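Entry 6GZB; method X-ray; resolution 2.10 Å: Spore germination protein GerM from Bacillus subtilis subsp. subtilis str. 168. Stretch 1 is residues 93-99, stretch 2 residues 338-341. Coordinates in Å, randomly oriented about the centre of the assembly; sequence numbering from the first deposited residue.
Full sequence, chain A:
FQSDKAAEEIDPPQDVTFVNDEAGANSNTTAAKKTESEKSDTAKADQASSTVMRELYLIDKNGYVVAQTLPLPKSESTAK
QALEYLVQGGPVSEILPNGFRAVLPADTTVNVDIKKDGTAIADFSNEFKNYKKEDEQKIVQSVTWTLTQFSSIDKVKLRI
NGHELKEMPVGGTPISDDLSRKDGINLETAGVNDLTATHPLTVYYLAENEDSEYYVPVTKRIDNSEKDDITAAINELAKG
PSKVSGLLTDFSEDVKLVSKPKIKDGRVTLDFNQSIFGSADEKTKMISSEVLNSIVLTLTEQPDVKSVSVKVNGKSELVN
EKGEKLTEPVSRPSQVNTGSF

Stretch 1, residues 93-99: SEILPNG
Stretch 2, residues 338-341: TGSF

The last four residues of the chain, T338 to F341, lie against the loop S93 to G99. No hydrogen bond joins the two stretches, so the contact, burying 223 Å² in all, rests on apolar packing and close carbon–oxygen approaches. The CA atoms nearest each other across the stretches are P97 CA and F341 CA, 4.7 Å apart. As stretch 2 advances from G339 to F341, its contacts shift back from P97 toward E94. The loop runs through L96 (-73/119), P97 (-67/152, ring C-gamma exo) and N98 (-61/139) to G99 (87/10), where a CB would be jammed against the preceding carbonyl O, so glycine suits.

T338 (phi/psi -54/127, chi1 m) stands clear of the loop. G339 (-79/159) brings the chain nearer, G339 CA being 4.3 Å from P97 CG. Glycine suits this place because an ideal CB would point toward the loop and sit only 3.3 Å from P97 CG, a tight fit.

S340 is extended (-121/124), with chi1 m and its CB directed away, so it meets the loop through its backbone. S340 O lies 3.4 Å from P97 CB and 3.5 Å from P97 CA; the latter is a CA-H...O contact. Proline has no amide hydrogen to offer this oxygen, but its polarized CA-H lies near it, though at a bent 121°, so this is a loose contact rather than a hydrogen bond.

F341 (phi -136, chi1 56°, p, chi2 -79°) ends the chain and has the largest covered area, 71 Å². F341 CB points toward the loop and lies 3.5 Å from I95 O and 4.2 Å from L96 O. I95 (-121/15; chi1 p, chi2 t) places CG2 over one ring face, 4.0 Å from the F341 ring centroid and 23° off the normal, a CH-pi contact; I95 CG2 to F341 CE2 is 3.7 Å. A branched aliphatic side chain suits this site, offering a methyl group to the flat aromatic surface. E94 O approaches F341 CD2 obliquely at 4.1 Å.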

ATOM      1  N   SER A  93     -11.046 -18.048   2.048  1.00 32.08           N
ATOM      2  CA  SER A  93     -10.270 -19.283   2.025  1.00 41.16           C
ATOM      3  C   SER A  93     -10.252 -19.889   0.623  1.00 39.77           C
ATOM      4  O   SER A  93      -9.243 -20.444   0.192  1.00 46.63           O
ATOM      5  CB  SER A  93     -10.841 -20.292   3.023  1.00 45.03           C
ATOM      6  OG  SER A  93     -12.161 -20.652   2.668  1.00 52.81           O
ATOM      7  N   GLU A  94     -11.346 -19.713  -0.108  1.00 42.66           N
ATOM      8  CA  GLU A  94     -11.483 -20.283  -1.444  1.00 46.90           C
ATOM      9  C   GLU A  94     -10.636 -19.551  -2.480  1.00 59.03           C
ATOM     10  O   GLU A  94     -10.309 -20.120  -3.519  1.00 51.10           O
ATOM     11  CB  GLU A  94     -12.951 -20.258  -1.890  1.00 59.45           C
ATOM     12  CG  GLU A  94     -13.895 -21.039  -0.987  1.00 73.08           C
ATOM     13  CD  GLU A  94     -13.486 -22.492  -0.824  1.00 86.44           C
ATOM     14  OE1 GLU A  94     -13.583 -23.256  -1.810  1.00 94.11           O
ATOM     15  OE2 GLU A  94     -13.064 -22.870   0.291  1.00 87.38           O
ATOM     16  N   ILE A  95     -10.303 -18.289  -2.213  1.00 40.12           N
ATOM     17  CA  ILE A  95      -9.575 -17.483  -3.186  1.00 33.77           C
ATOM     18  C   ILE A  95      -8.248 -16.977  -2.641  1.00 29.60           C
ATOM     19  O   ILE A  95      -7.625 -16.094  -3.227  1.00 33.77           O
ATOM     20  CB  ILE A  95     -10.418 -16.289  -3.671  1.00 36.64           C
ATOM     21  CG1 ILE A  95     -10.952 -15.492  -2.482  1.00 41.71           C
ATOM     22  CG2 ILE A  95     -11.577 -16.782  -4.526  1.00 38.59           C
ATOM     23  CD1 ILE A  95     -11.658 -14.210  -2.865  1.00 36.95           C
ATOM     24  N   LEU A  96      -7.802 -17.569  -1.540  1.00 36.44           N
ATOM     25  CA  LEU A  96      -6.576 -17.141  -0.866  1.00 30.46           C
ATOM     26  C   LEU A  96      -5.361 -17.554  -1.684  1.00 33.40           C
ATOM     27  O   LEU A  96      -5.132 -18.732  -1.898  1.00 38.70           O
ATOM     28  CB  LEU A  96      -6.504 -17.779   0.525  1.00 41.49           C
ATOM     29  CG  LEU A  96      -5.503 -17.221   1.538  1.00 39.49           C
ATOM     30  CD1 LEU A  96      -5.792 -15.759   1.821  1.00 38.59           C
ATOM     31  CD2 LEU A  96      -5.562 -18.028   2.823  1.00 38.53           C
ATOM     32  N   PRO A  97      -4.562 -16.584  -2.136  1.00 36.61           N
ATOM     33  CA  PRO A  97      -3.343 -16.948  -2.843  1.00 29.69           C
ATOM     34  C   PRO A  97      -2.321 -17.635  -1.949  1.00 38.22           C
ATOM     35  O   PRO A  97      -2.226 -17.341  -0.749  1.00 33.72           O
ATOM     36  CB  PRO A  97      -2.801 -15.602  -3.338  1.00 27.90           C
ATOM     37  CG  PRO A  97      -4.001 -14.726  -3.415  1.00 33.37           C
ATOM     38  CD  PRO A  97      -4.883 -15.159  -2.288  1.00 32.48           C
ATOM     39  N   ASN A  98      -1.496 -18.470  -2.562  1.00 34.16           N
ATOM     40  CA  ASN A  98      -0.376 -19.089  -1.874  1.00 37.61           C
ATOM     41  C   ASN A  98       0.582 -18.013  -1.360  1.00 32.75           C
ATOM     42  O   ASN A  98       0.913 -17.065  -2.073  1.00 32.87           O
ATOM     43  CB  ASN A  98       0.375 -20.043  -2.817  1.00 38.75           C
ATOM     44  CG  ASN A  98      -0.449 -21.263  -3.212  1.00 52.45           C
ATOM     45  OD1 ASN A  98      -1.349 -21.692  -2.491  1.00 44.02           O
ATOM     46  ND2 ASN A  98      -0.124 -21.837  -4.361  1.00 47.89           N
ATOM     47  N   GLY A  99       1.084 -18.212  -0.146  1.00 29.67           N
ATOM     48  CA  GLY A  99       2.055 -17.306   0.454  1.00 28.42           C
ATOM     49  C   GLY A  99       1.402 -16.146   1.194  1.00 26.14           C
ATOM     50  O   GLY A  99       2.073 -15.183   1.568  1.00 33.22           O
ATOM     51  N   THR A 338      -2.823  -8.042  -8.579  1.00 29.25           N
ATOM     52  CA  THR A 338      -3.824  -9.044  -8.903  1.00 31.64           C
ATOM     53  C   THR A 338      -3.343 -10.371  -8.363  1.00 27.05           C
ATOM     54  O   THR A 338      -2.184 -10.725  -8.528  1.00 29.73           O
ATOM     55  CB  THR A 338      -4.058  -9.139 -10.422  1.00 36.68           C
ATOM     56  OG1 THR A 338      -4.495  -7.863 -10.899  1.00 35.37           O
ATOM     57  CG2 THR A 338      -5.128 -10.175 -10.732  1.00 41.02           C
ATOM     58  N   GLY A 339      -4.189 -11.027  -7.586  1.00 28.03           N
ATOM     59  CA  GLY A 339      -3.820 -12.287  -6.967  1.00 34.07           C
ATOM     60  C   GLY A 339      -3.920 -13.463  -7.925  1.00 42.43           C
ATOM     61  O   GLY A 339      -4.600 -13.386  -8.949  1.00 34.60           O
ATOM     62  N   SER A 340      -3.214 -14.543  -7.595  1.00 34.28           N
ATOM     63  CA  SER A 340      -3.383 -15.831  -8.278  1.00 41.21           C
ATOM     64  C   SER A 340      -3.796 -16.912  -7.290  1.00 38.07           C
ATOM     65  O   SER A 340      -3.119 -17.163  -6.299  1.00 43.51           O
ATOM     66  CB  SER A 340      -2.085 -16.255  -8.958  1.00 38.93           C
ATOM     67  OG  SER A 340      -1.769 -15.365 -10.012  1.00 51.01           O
ATOM     68  N   PHE A 341      -4.918 -17.553  -7.568  1.00 40.46           N
ATOM     69  CA  PHE A 341      -5.371 -18.660  -6.757  1.00 47.27           C
ATOM     70  C   PHE A 341      -5.847 -19.800  -7.644  1.00 39.03           C
ATOM     71  O   PHE A 341      -6.343 -20.789  -7.121  1.00 50.98           O
ATOM     72  CB  PHE A 341      -6.504 -18.212  -5.829  1.00 34.20           C
ATOM     73  CG  PHE A 341      -7.664 -17.603  -6.549  1.00 31.34           C
ATOM     74  CD1 PHE A 341      -7.608 -16.294  -6.980  1.00 29.95           C
ATOM     75  CD2 PHE A 341      -8.778 -18.365  -6.866  1.00 36.90           C
ATOM     76  CE1 PHE A 341      -8.649 -15.746  -7.709  1.00 41.56           C
ATOM     77  CE2 PHE A 341      -9.826 -17.824  -7.588  1.00 40.13           C
ATOM     78  CZ  PHE A 341      -9.763 -16.508  -8.009  1.00 45.64           C
TER